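Local atomic coordinates of transcriptional regulator, LRP/AsnC family (Neisseria meningitidis, PDB entry 2P5V), a protein that probably binds specific DNA sequences to regulate transcription, through a winged helix-turn-helix domain joined to an Lrp/AsnC ligand-binding domain. Residues K10-I15 / L42-Q47; I15-Q20 / P155-L160; Q71-V76 / L111-F116. All coordinates share one frame; numbering follows the deposited sequence.

Interaction 1 (K10-I15 / L42-Q47); sequences KTDIKI and LRRLKQ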
loop_
_atom_site.group_PDB
_atom_site.type_symbol
_atom_site.label_atom_id
_atom_site.label_comp_id
_atom_site.label_asym_id
_atom_site.label_seq_id
_atom_site.Cartn_x
_atom_site.Cartn_y
_atom_site.Cartn_z
ATOM N N LYS G 10 -10.665 24.380 -39.741
ATOM C CA LYS G 10 -9.507 25.077 -39.171
ATOM C C LYS G 10 -9.825 26.436 -38.529
ATOM O O LYS G 10 -9.154 26.835 -37.570
ATOM C CB LYS G 10 -8.413 25.248 -40.235
ATOM C CG LYS G 10 -7.090 25.779 -39.688
ATOM C CD LYS G 10 -5.943 25.622 -40.684
ATOM C CE LYS G 10 -6.107 26.518 -41.904
ATOM N NZ LYS G 10 -4.929 26.435 -42.818
ATOM N N THR G 11 -10.834 27.142 -39.045
ATOM C CA THR G 11 -11.175 28.465 -38.502
ATOM C C THR G 11 -12.098 28.357 -37.277
ATOM O O THR G 11 -12.069 29.223 -36.398
ATOM C CB THR G 11 -11.761 29.431 -39.578
ATOM O OG1 THR G 11 -13.184 29.305 -39.640
ATOM C CG2 THR G 11 -11.143 29.169 -40.951
ATOM N N ASP G 12 -12.899 27.294 -37.216
ATOM C CA ASP G 12 -13.675 26.981 -36.012
ATOM C C ASP G 12 -12.746 26.578 -34.856
ATOM O O ASP G 12 -13.001 26.922 -33.692
ATOM C CB ASP G 12 -14.694 25.869 -36.293
ATOM C CG ASP G 12 -15.820 26.324 -37.205
ATOM O OD1 ASP G 12 -16.527 27.294 -36.852
ATOM O OD2 ASP G 12 -16.004 25.707 -38.279
ATOM N N ILE G 13 -11.667 25.862 -35.177
ATOM C CA ILE G 13 -10.631 25.557 -34.184
ATOM C C ILE G 13 -10.039 26.854 -33.641
ATOM O O ILE G 13 -9.981 27.054 -32.426
ATOM C CB ILE G 13 -9.477 24.691 -34.766
ATOM C CG1 ILE G 13 -9.980 23.312 -35.215
ATOM C CG2 ILE G 13 -8.355 24.527 -33.742
ATOM C CD1 ILE G 13 -10.656 22.509 -34.124
ATOM N N LYS G 14 -9.613 27.728 -34.549
ATOM C CA LYS G 14 -9.022 29.021 -34.195
ATOM C C LYS G 14 -9.902 29.823 -33.232
ATOM O O LYS G 14 -9.405 30.383 -32.257
ATOM C CB LYS G 14 -8.760 29.843 -35.463
ATOM C CG LYS G 14 -8.093 31.199 -35.234
ATOM C CD LYS G 14 -6.665 31.054 -34.728
ATOM C CE LYS G 14 -5.905 32.373 -34.820
ATOM N NZ LYS G 14 -4.431 32.168 -34.888
ATOM N N ILE G 15 -11.202 29.872 -33.519
ATOM C CA ILE G 15 -12.176 30.566 -32.666
ATOM C C ILE G 15 -12.227 29.983 -31.247
ATOM O O ILE G 15 -12.310 30.722 -30.264
ATOM C CB ILE G 15 -13.600 30.514 -33.279
ATOM C CG1 ILE G 15 -13.709 31.468 -34.467
ATOM C CG2 ILE G 15 -14.648 30.870 -32.241
ATOM C CD1 ILE G 15 -15.037 31.378 -35.207
ATOM N N LEU G 42 -20.003 35.422 -35.991
ATOM C CA LEU G 42 -21.081 35.292 -35.009
ATOM C C LEU G 42 -21.927 34.048 -35.278
ATOM O O LEU G 42 -22.372 33.382 -34.342
ATOM C CB LEU G 42 -21.979 36.536 -35.043
ATOM C CG LEU G 42 -22.973 36.743 -33.900
ATOM C CD1 LEU G 42 -22.239 37.166 -32.632
ATOM C CD2 LEU G 42 -24.016 37.777 -34.293
ATOM N N ARG G 43 -22.157 33.744 -36.556
ATOM C CA ARG G 43 -22.910 32.548 -36.926
ATOM C C ARG G 43 -22.150 31.292 -36.513
ATOM O O ARG G 43 -22.738 30.366 -35.949
ATOM C CB ARG G 43 -23.209 32.511 -38.433
ATOM C CG ARG G 43 -23.950 31.244 -38.884
ATOM C CD ARG G 43 -24.391 31.297 -40.341
ATOM N NE ARG G 43 -23.269 31.232 -41.284
ATOM C CZ ARG G 43 -22.846 32.231 -42.066
ATOM N NH1 ARG G 43 -23.436 33.429 -42.048
ATOM N NH2 ARG G 43 -21.816 32.031 -42.883
ATOM N N ARG G 44 -20.846 31.276 -36.792
ATOM C CA ARG G 44 -20.001 30.127 -36.479
ATOM C C ARG G 44 -19.942 29.876 -34.975
ATOM O O ARG G 44 -20.056 28.738 -34.533
ATOM C CB ARG G 44 -18.587 30.327 -37.013
ATOM C CG ARG G 44 -18.498 30.444 -38.517
ATOM C CD ARG G 44 -17.110 30.877 -38.955
ATOM N NE ARG G 44 -16.292 29.735 -39.343
ATOM C CZ ARG G 44 -16.338 29.139 -40.532
ATOM N NH1 ARG G 44 -17.164 29.562 -41.483
ATOM N NH2 ARG G 44 -15.550 28.105 -40.778
ATOM N N LEU G 45 -19.760 30.939 -34.199
ATOM C CA LEU G 45 -19.742 30.835 -32.738
ATOM C C LEU G 45 -21.069 30.298 -32.190
ATOM O O LEU G 45 -21.085 29.448 -31.295
ATOM C CB LEU G 45 -19.439 32.198 -32.114
ATOM C CG LEU G 45 -19.364 32.251 -30.591
ATOM C CD1 LEU G 45 -18.370 31.218 -30.082
ATOM C CD2 LEU G 45 -18.995 33.649 -30.124
ATOM N N LYS G 46 -22.173 30.808 -32.729
ATOM C CA LYS G 46 -23.514 30.344 -32.369
ATOM C C LYS G 46 -23.660 28.830 -32.546
ATOM O O LYS G 46 -24.235 28.159 -31.694
ATOM C CB LYS G 46 -24.566 31.048 -33.230
ATOM C CG LYS G 46 -25.929 31.161 -32.568
ATOM C CD LYS G 46 -26.065 32.452 -31.760
ATOM C CE LYS G 46 -26.268 33.664 -32.666
ATOM N NZ LYS G 46 -26.759 34.847 -31.912
ATOM N N GLN G 47 -23.154 28.307 -33.663
ATOM C CA GLN G 47 -23.175 26.868 -33.937
ATOM C C GLN G 47 -22.393 26.099 -32.869
ATOM O O GLN G 47 -22.827 25.041 -32.402
ATOM C CB GLN G 47 -22.592 26.569 -35.327
ATOM C CG GLN G 47 -23.461 27.061 -36.498
ATOM C CD GLN G 47 -22.691 27.234 -37.811
ATOM O OE1 GLN G 47 -21.473 27.045 -37.872
ATOM N NE2 GLN G 47 -23.409 27.604 -38.869
#
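Arg44 reaches Thr11 and Asp12 because its CG stands anti to the carbonyl carbon (chi1 -63°) and its chain then bends at chi3 (97°), which carries NE off the line of the methylenes toward helix 10-21. Asp12 CG is likewise anti to its carbonyl carbon, beside the backbone N, and the two side chains cross at about a right angle, with the carboxylate and guanidinium planes nearly parallel. Asp12 OD2 is 3.5 Å from Arg44 NH2, a salt bridge of charge alone: the oxygen sits well out of the guanidinium plane and no N-H is aimed at it. Asp12 OD1 lies 3.5 Å from Arg44 NE and also close to the aliphatic root of that side chain. The stronger anionic partner of Arg44 NH2 is Asp9, in a salt bridge; Asp9 OD1 also accepts a hydrogen bond from Asp12 N. Thr11 OG1 approaches the guanidinium obliquely, 2.9 Å from Arg44 NH2. Both segments belong to the winged helix-turn-helix domain, and the partners sit on its first long helix and on helix 38-50, whose segment axes cross at -78° with a closest approach of 10.6 Å. One turn further along, the contact becomes apolar. Ile15 turns its CD1 against Arg44 CB at 4.1 Å, while its CG2 branch meets Leu45 CD1 at 4.3 Å. Val34 and Leu30 adjoin Ile15 and Leu45, respectively.

Interaction 2 (I15-Q20 / P155-L160); sequences ILQVLQ and PLNHLL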
loop_
_atom_site.group_PDB
_atom_site.type_symbol
_atom_site.label_atom_id
_atom_site.label_comp_id
_atom_site.label_asym_id
_atom_site.label_seq_id
_atom_site.Cartn_x
_atom_site.Cartn_y
_atom_site.Cartn_z
ATOM N N ILE G 15 -11.202 29.872 -33.519
ATOM C CA ILE G 15 -12.176 30.566 -32.666
ATOM C C ILE G 15 -12.227 29.983 -31.247
ATOM O O ILE G 15 -12.310 30.722 -30.264
ATOM C CB ILE G 15 -13.600 30.514 -33.279
ATOM C CG1 ILE G 15 -13.709 31.468 -34.467
ATOM C CG2 ILE G 15 -14.648 30.870 -32.241
ATOM C CD1 ILE G 15 -15.037 31.378 -35.207
ATOM N N LEU G 16 -12.196 28.657 -31.150
ATOM C CA LEU G 16 -12.222 27.980 -29.849
ATOM C C LEU G 16 -10.932 28.212 -29.065
ATOM O O LEU G 16 -10.960 28.413 -27.854
ATOM C CB LEU G 16 -12.481 26.482 -30.023
ATOM C CG LEU G 16 -13.858 26.123 -30.590
ATOM C CD1 LEU G 16 -13.841 24.715 -31.156
ATOM C CD2 LEU G 16 -14.954 26.271 -29.543
ATOM N N GLN G 17 -9.801 28.194 -29.757
ATOM C CA GLN G 17 -8.525 28.490 -29.119
ATOM C C GLN G 17 -8.506 29.914 -28.576
ATOM O O GLN G 17 -8.058 30.145 -27.452
ATOM C CB GLN G 17 -7.375 28.297 -30.101
ATOM C CG GLN G 17 -7.153 26.849 -30.523
ATOM C CD GLN G 17 -6.151 26.721 -31.657
ATOM O OE1 GLN G 17 -5.711 27.717 -32.231
ATOM N NE2 GLN G 17 -5.786 25.491 -31.983
ATOM N N VAL G 18 -8.993 30.861 -29.377
ATOM C CA VAL G 18 -9.018 32.267 -28.975
ATOM C C VAL G 18 -9.882 32.461 -27.732
ATOM O O VAL G 18 -9.454 33.088 -26.763
ATOM C CB VAL G 18 -9.546 33.185 -30.108
ATOM C CG1 VAL G 18 -9.947 34.551 -29.562
ATOM C CG2 VAL G 18 -8.500 33.337 -31.208
ATOM N N LEU G 19 -11.096 31.924 -27.771
ATOM C CA LEU G 19 -12.055 32.104 -26.677
ATOM C C LEU G 19 -11.658 31.379 -25.383
ATOM O O LEU G 19 -12.006 31.831 -24.287
ATOM C CB LEU G 19 -13.451 31.647 -27.114
ATOM C CG LEU G 19 -14.165 32.538 -28.129
ATOM C CD1 LEU G 19 -15.442 31.850 -28.601
ATOM C CD2 LEU G 19 -14.464 33.920 -27.541
ATOM N N GLN G 20 -10.956 30.251 -25.509
ATOM C CA GLN G 20 -10.479 29.521 -24.337
ATOM C C GLN G 20 -9.510 30.369 -23.522
ATOM O O GLN G 20 -9.531 30.328 -22.293
ATOM C CB GLN G 20 -9.821 28.194 -24.727
ATOM C CG GLN G 20 -10.814 27.057 -24.904
ATOM C CD GLN G 20 -10.157 25.696 -24.950
ATOM O OE1 GLN G 20 -10.618 24.755 -24.299
ATOM N NE2 GLN G 20 -9.071 25.581 -25.707
ATOM N N PRO G 155 -6.706 20.799 -25.491
ATOM C CA PRO G 155 -5.909 20.727 -26.711
ATOM C C PRO G 155 -6.834 20.394 -27.872
ATOM O O PRO G 155 -7.729 19.558 -27.723
ATOM C CB PRO G 155 -4.949 19.571 -26.426
ATOM C CG PRO G 155 -5.741 18.656 -25.547
ATOM C CD PRO G 155 -6.607 19.557 -24.698
ATOM N N LEU G 156 -6.648 21.057 -29.007
ATOM C CA LEU G 156 -7.597 20.916 -30.120
ATOM C C LEU G 156 -6.952 20.478 -31.436
ATOM O O LEU G 156 -7.647 20.331 -32.437
ATOM C CB LEU G 156 -8.392 22.219 -30.315
ATOM C CG LEU G 156 -9.199 22.688 -29.093
ATOM C CD1 LEU G 156 -10.021 23.945 -29.400
ATOM C CD2 LEU G 156 -10.101 21.575 -28.541
ATOM N N ASN G 157 -5.647 20.214 -31.407
ATOM C CA ASN G 157 -4.871 19.924 -32.618
ATOM C C ASN G 157 -5.298 18.644 -33.326
ATOM O O ASN G 157 -5.148 18.523 -34.543
ATOM C CB ASN G 157 -3.384 19.846 -32.274
ATOM C CG ASN G 157 -2.876 21.118 -31.631
ATOM O OD1 ASN G 157 -3.078 22.215 -32.162
ATOM N ND2 ASN G 157 -2.233 20.985 -30.473
ATOM N N HIS G 158 -5.829 17.696 -32.557
ATOM C CA HIS G 158 -6.345 16.440 -33.100
ATOM C C HIS G 158 -7.526 16.619 -34.049
ATOM O O HIS G 158 -7.783 15.761 -34.885
ATOM C CB HIS G 158 -6.734 15.474 -31.973
ATOM C CG HIS G 158 -7.822 15.976 -31.074
ATOM N ND1 HIS G 158 -7.582 16.822 -30.010
ATOM C CD2 HIS G 158 -9.151 15.713 -31.052
ATOM C CE1 HIS G 158 -8.719 17.075 -29.387
ATOM N NE2 HIS G 158 -9.686 16.410 -29.996
ATOM N N LEU G 159 -8.239 17.732 -33.919
ATOM C CA LEU G 159 -9.388 18.008 -34.775
ATOM C C LEU G 159 -8.989 18.499 -36.174
ATOM O O LEU G 159 -9.839 18.582 -37.060
ATOM C CB LEU G 159 -10.321 19.012 -34.092
ATOM C CG LEU G 159 -10.878 18.556 -32.737
ATOM C CD1 LEU G 159 -11.690 19.664 -32.079
ATOM C CD2 LEU G 159 -11.707 17.277 -32.881
ATOM N N LEU G 160 -7.704 18.802 -36.370
ATOM C CA LEU G 160 -7.185 19.267 -37.663
ATOM C C LEU G 160 -6.832 18.090 -38.571
ATOM O O LEU G 160 -5.964 17.283 -38.237
ATOM C CB LEU G 160 -5.946 20.144 -37.458
ATOM C CG LEU G 160 -6.145 21.371 -36.567
ATOM C CD1 LEU G 160 -4.806 21.933 -36.114
ATOM C CD2 LEU G 160 -6.963 22.428 -37.290
#
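Leu156 drives one methyl, CD1, into the side of helix 10-21, where it touches Leu16, Gln17 and Gln20. Its CG is anti to the carbonyl carbon (chi1 -59°), and chi2 of -177° sets CD1 at the far end of an extended path from the backbone. The tightest approach is to the beta carbon of Leu16, with Leu156 CD1 3.6 Å from Leu16 CB. Gln17 offers the aliphatic part of its side chain, its CG lying 4.2 Å from Leu156 CD1. One turn on from Leu16, Gln20 runs extended beyond CG and crosses the leucine obliquely, which brings Gln20 NE2 to 4.1 Å from Leu156 CD1. This is van der Waals contact with the amide end, whose OE1 accepts a hydrogen bond from the backbone N of Leu154. The contact is therefore apolar at its centre, and at its margin the amide ends of Gln17 and Asn157 merely come near each other, with Gln17 NE2 4.3 Å from Asn157 OD1. After Leu156 the chain turns into a short 3-10 segment, 157-159, begun by a bond of 3.0 Å from Leu159 N to Leu156 O. The C-terminal tail that follows strand 136-150 is thus laid back against the DNA-binding domain. Leu16 and Gln20 also pack on Leu61 of the second subunit, His158 NE2 bonds to Val66 O of that subunit, and helix 38-50 packs on helix 10-21 through Leu48, against Ile15 and Leu16, and Leu45, against Leu19.

Interaction 3 (Q71-V76 / L111-F116); sequences QAFIRV and LLQAFF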
loop_
_atom_site.group_PDB
_atom_site.type_symbol
_atom_site.label_atom_id
_atom_site.label_comp_id
_atom_site.label_asym_id
_atom_site.label_seq_id
_atom_site.Cartn_x
_atom_site.Cartn_y
_atom_site.Cartn_z
ATOM N N GLN G 71 -4.887 24.298 -1.209
ATOM C CA GLN G 71 -5.527 23.516 -2.260
ATOM C C GLN G 71 -5.326 22.037 -1.965
ATOM O O GLN G 71 -4.194 21.559 -1.910
ATOM C CB GLN G 71 -4.945 23.854 -3.625
ATOM C CG GLN G 71 -5.585 23.041 -4.758
ATOM C CD GLN G 71 -5.214 23.545 -6.129
ATOM O OE1 GLN G 71 -4.247 24.297 -6.301
ATOM N NE2 GLN G 71 -5.975 23.126 -7.120
ATOM N N ALA G 72 -6.436 21.326 -1.785
ATOM C CA ALA G 72 -6.424 19.917 -1.389
ATOM C C ALA G 72 -6.915 19.005 -2.506
ATOM O O ALA G 72 -7.873 19.329 -3.216
ATOM C CB ALA G 72 -7.287 19.721 -0.143
ATOM N N PHE G 73 -6.233 17.871 -2.664
ATOM C CA PHE G 73 -6.754 16.747 -3.427
ATOM C C PHE G 73 -7.192 15.684 -2.427
ATOM O O PHE G 73 -6.366 15.136 -1.701
ATOM C CB PHE G 73 -5.686 16.207 -4.360
ATOM C CG PHE G 73 -5.438 17.088 -5.542
ATOM C CD1 PHE G 73 -6.127 16.882 -6.723
ATOM C CD2 PHE G 73 -4.551 18.147 -5.461
ATOM C CE1 PHE G 73 -5.911 17.704 -7.821
ATOM C CE2 PHE G 73 -4.330 18.970 -6.554
ATOM C CZ PHE G 73 -5.006 18.745 -7.732
ATOM N N ILE G 74 -8.493 15.425 -2.353
ATOM C CA ILE G 74 -9.039 14.508 -1.347
ATOM C C ILE G 74 -9.470 13.205 -2.005
ATOM O O ILE G 74 -10.231 13.204 -2.973
ATOM C CB ILE G 74 -10.233 15.119 -0.589
ATOM C CG1 ILE G 74 -9.874 16.514 -0.061
ATOM C CG2 ILE G 74 -10.665 14.203 0.556
ATOM C CD1 ILE G 74 -11.062 17.325 0.439
ATOM N N ARG G 75 -8.938 12.101 -1.484
ATOM C CA ARG G 75 -9.270 10.769 -1.948
ATOM C C ARG G 75 -10.311 10.152 -1.014
ATOM O O ARG G 75 -10.023 9.871 0.157
ATOM C CB ARG G 75 -8.023 9.897 -1.963
ATOM C CG ARG G 75 -6.885 10.372 -2.859
ATOM C CD ARG G 75 -5.789 9.313 -2.836
ATOM N NE ARG G 75 -4.529 9.685 -3.472
ATOM C CZ ARG G 75 -3.462 8.873 -3.559
ATOM N NH1 ARG G 75 -3.505 7.630 -3.075
ATOM N NH2 ARG G 75 -2.336 9.293 -4.138
ATOM N N VAL G 76 -11.511 9.935 -1.551
ATOM C CA VAL G 76 -12.651 9.446 -0.775
ATOM C C VAL G 76 -13.017 8.011 -1.145
ATOM O O VAL G 76 -13.095 7.649 -2.331
ATOM C CB VAL G 76 -13.901 10.371 -0.947
ATOM C CG1 VAL G 76 -15.076 9.877 -0.087
ATOM C CG2 VAL G 76 -13.542 11.807 -0.580
ATOM N N LEU G 111 -12.079 11.217 -6.458
ATOM C CA LEU G 111 -11.056 12.240 -6.240
ATOM C C LEU G 111 -11.671 13.629 -6.269
ATOM O O LEU G 111 -12.290 14.014 -7.253
ATOM C CB LEU G 111 -9.963 12.160 -7.279
ATOM C CG LEU G 111 -8.813 13.140 -6.991
ATOM C CD1 LEU G 111 -8.057 12.808 -5.650
ATOM C CD2 LEU G 111 -7.868 13.170 -8.179
ATOM N N LEU G 112 -11.469 14.375 -5.183
ATOM C CA LEU G 112 -12.020 15.704 -5.005
ATOM C C LEU G 112 -10.897 16.737 -5.009
ATOM O O LEU G 112 -9.805 16.483 -4.509
ATOM C CB LEU G 112 -12.789 15.788 -3.691
ATOM C CG LEU G 112 -14.147 15.079 -3.605
ATOM C CD1 LEU G 112 -14.031 13.592 -3.873
ATOM C CD2 LEU G 112 -14.758 15.320 -2.235
ATOM N N GLN G 113 -11.171 17.902 -5.579
ATOM C CA GLN G 113 -10.214 19.005 -5.579
ATOM C C GLN G 113 -10.927 20.177 -4.899
ATOM O O GLN G 113 -12.033 20.548 -5.297
ATOM C CB GLN G 113 -9.771 19.327 -7.015
ATOM C CG GLN G 113 -8.492 20.177 -7.124
ATOM C CD GLN G 113 -7.991 20.378 -8.566
ATOM O OE1 GLN G 113 -8.269 19.580 -9.471
ATOM N NE2 GLN G 113 -7.241 21.453 -8.774
ATOM N N ALA G 114 -10.321 20.714 -3.839
ATOM C CA ALA G 114 -11.002 21.680 -2.965
ATOM C C ALA G 114 -10.078 22.783 -2.473
ATOM O O ALA G 114 -8.869 22.595 -2.378
ATOM C CB ALA G 114 -11.629 20.971 -1.772
ATOM N N PHE G 115 -10.665 23.928 -2.137
ATOM C CA PHE G 115 -9.899 25.088 -1.709
ATOM C C PHE G 115 -10.306 25.566 -0.331
ATOM O O PHE G 115 -11.494 25.606 -0.005
ATOM C CB PHE G 115 -10.087 26.216 -2.707
ATOM C CG PHE G 115 -9.103 26.193 -3.833
ATOM C CD1 PHE G 115 -7.859 26.792 -3.693
ATOM C CD2 PHE G 115 -9.419 25.586 -5.034
ATOM C CE1 PHE G 115 -6.950 26.795 -4.744
ATOM C CE2 PHE G 115 -8.508 25.581 -6.087
ATOM C CZ PHE G 115 -7.276 26.195 -5.938
ATOM N N PHE G 116 -9.307 25.938 0.470
ATOM C CA PHE G 116 -9.523 26.423 1.838
ATOM C C PHE G 116 -8.545 27.518 2.137
ATOM O O PHE G 116 -7.531 27.654 1.445
ATOM C CB PHE G 116 -9.359 25.281 2.843
ATOM C CG PHE G 116 -10.264 24.123 2.571
ATOM C CD1 PHE G 116 -11.507 24.039 3.180
ATOM C CD2 PHE G 116 -9.893 23.149 1.668
ATOM C CE1 PHE G 116 -12.356 22.979 2.901
ATOM C CE2 PHE G 116 -10.728 22.087 1.388
ATOM C CZ PHE G 116 -11.964 22.001 2.003
#
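Ala72 and Ala114 form an antiparallel hydrogen-bonded pair, with Ala72 N to Ala114 O at 2.8 Å and nearly straight (174° at the hydrogen), and the return bond from Ala114 N to Ala72 O. Two residues further along strand 71-76, and two back along 111-116, Ile74 and Leu112 repeat the pattern; here Ile74 N, 2.7 Å from Leu112 O, is tilted 24° from the carbonyl plane. The non-hydrogen-bonded pairs that alternate with these add CA-H...O contacts, such as Phe73 CA to Leu112 O at 3.2 Å. On the face bearing Phe73, the aliphatic parts of two glutamines run alongside aromatic rings, each CG over one ring face. Gln113 CG is anti to the backbone N (chi1 -163°), and the extended chain points the same way as Phe73, with CG 4.0 Å from the ring centroid in a CH-pi contact. Gln71, likewise extended, places CG 4.1 Å from the centroid of the Phe115 ring. On the same face Leu111 CD1 lies 3.9 Å from Arg75 CG. The face bearing Ala72 and Ile74 is apolar: Phe116 CE2 rests against Ala72 CB, Ile74 CD1 leans on Ala114 CB, and Val76 CG2 meets Leu112 CD1 at 3.8 Å. The two strands are the central pair of the four-stranded antiparallel sheet in the Lrp/AsnC ligand-binding domain, an alpha/beta fold of the dimeric barrel clan. Strand 98-104 flanks 111-116 and strand 136-150 flanks 71-76; helix 119-130 packs on the Ile74 face through Phe122 and Phe125, whereas Phe73 meets Phe102 of the second subunit on the other.

From the N terminus, helix 10-21 takes part in the first two contacts. Interaction 1 closes the loop from 10-15 to 42-47, which is largely helical, and so fastens the DNA-binding domain upon itself. Interaction 2 starts on the same helix, sharing Ile15, but reaches the C-terminal tail at 155-160, so its span crosses that of interaction 1. The two adjoin in space, with Leu45 CD1 3.3 Å from Leu19 CD1. Interaction 3 falls entirely within the long span of interaction 2, joining neighbouring strands of the ligand-binding domain. It follows interaction 1 in series and lies on the opposite side of the chain's centre, its centre about 35 Å from that of interaction 1.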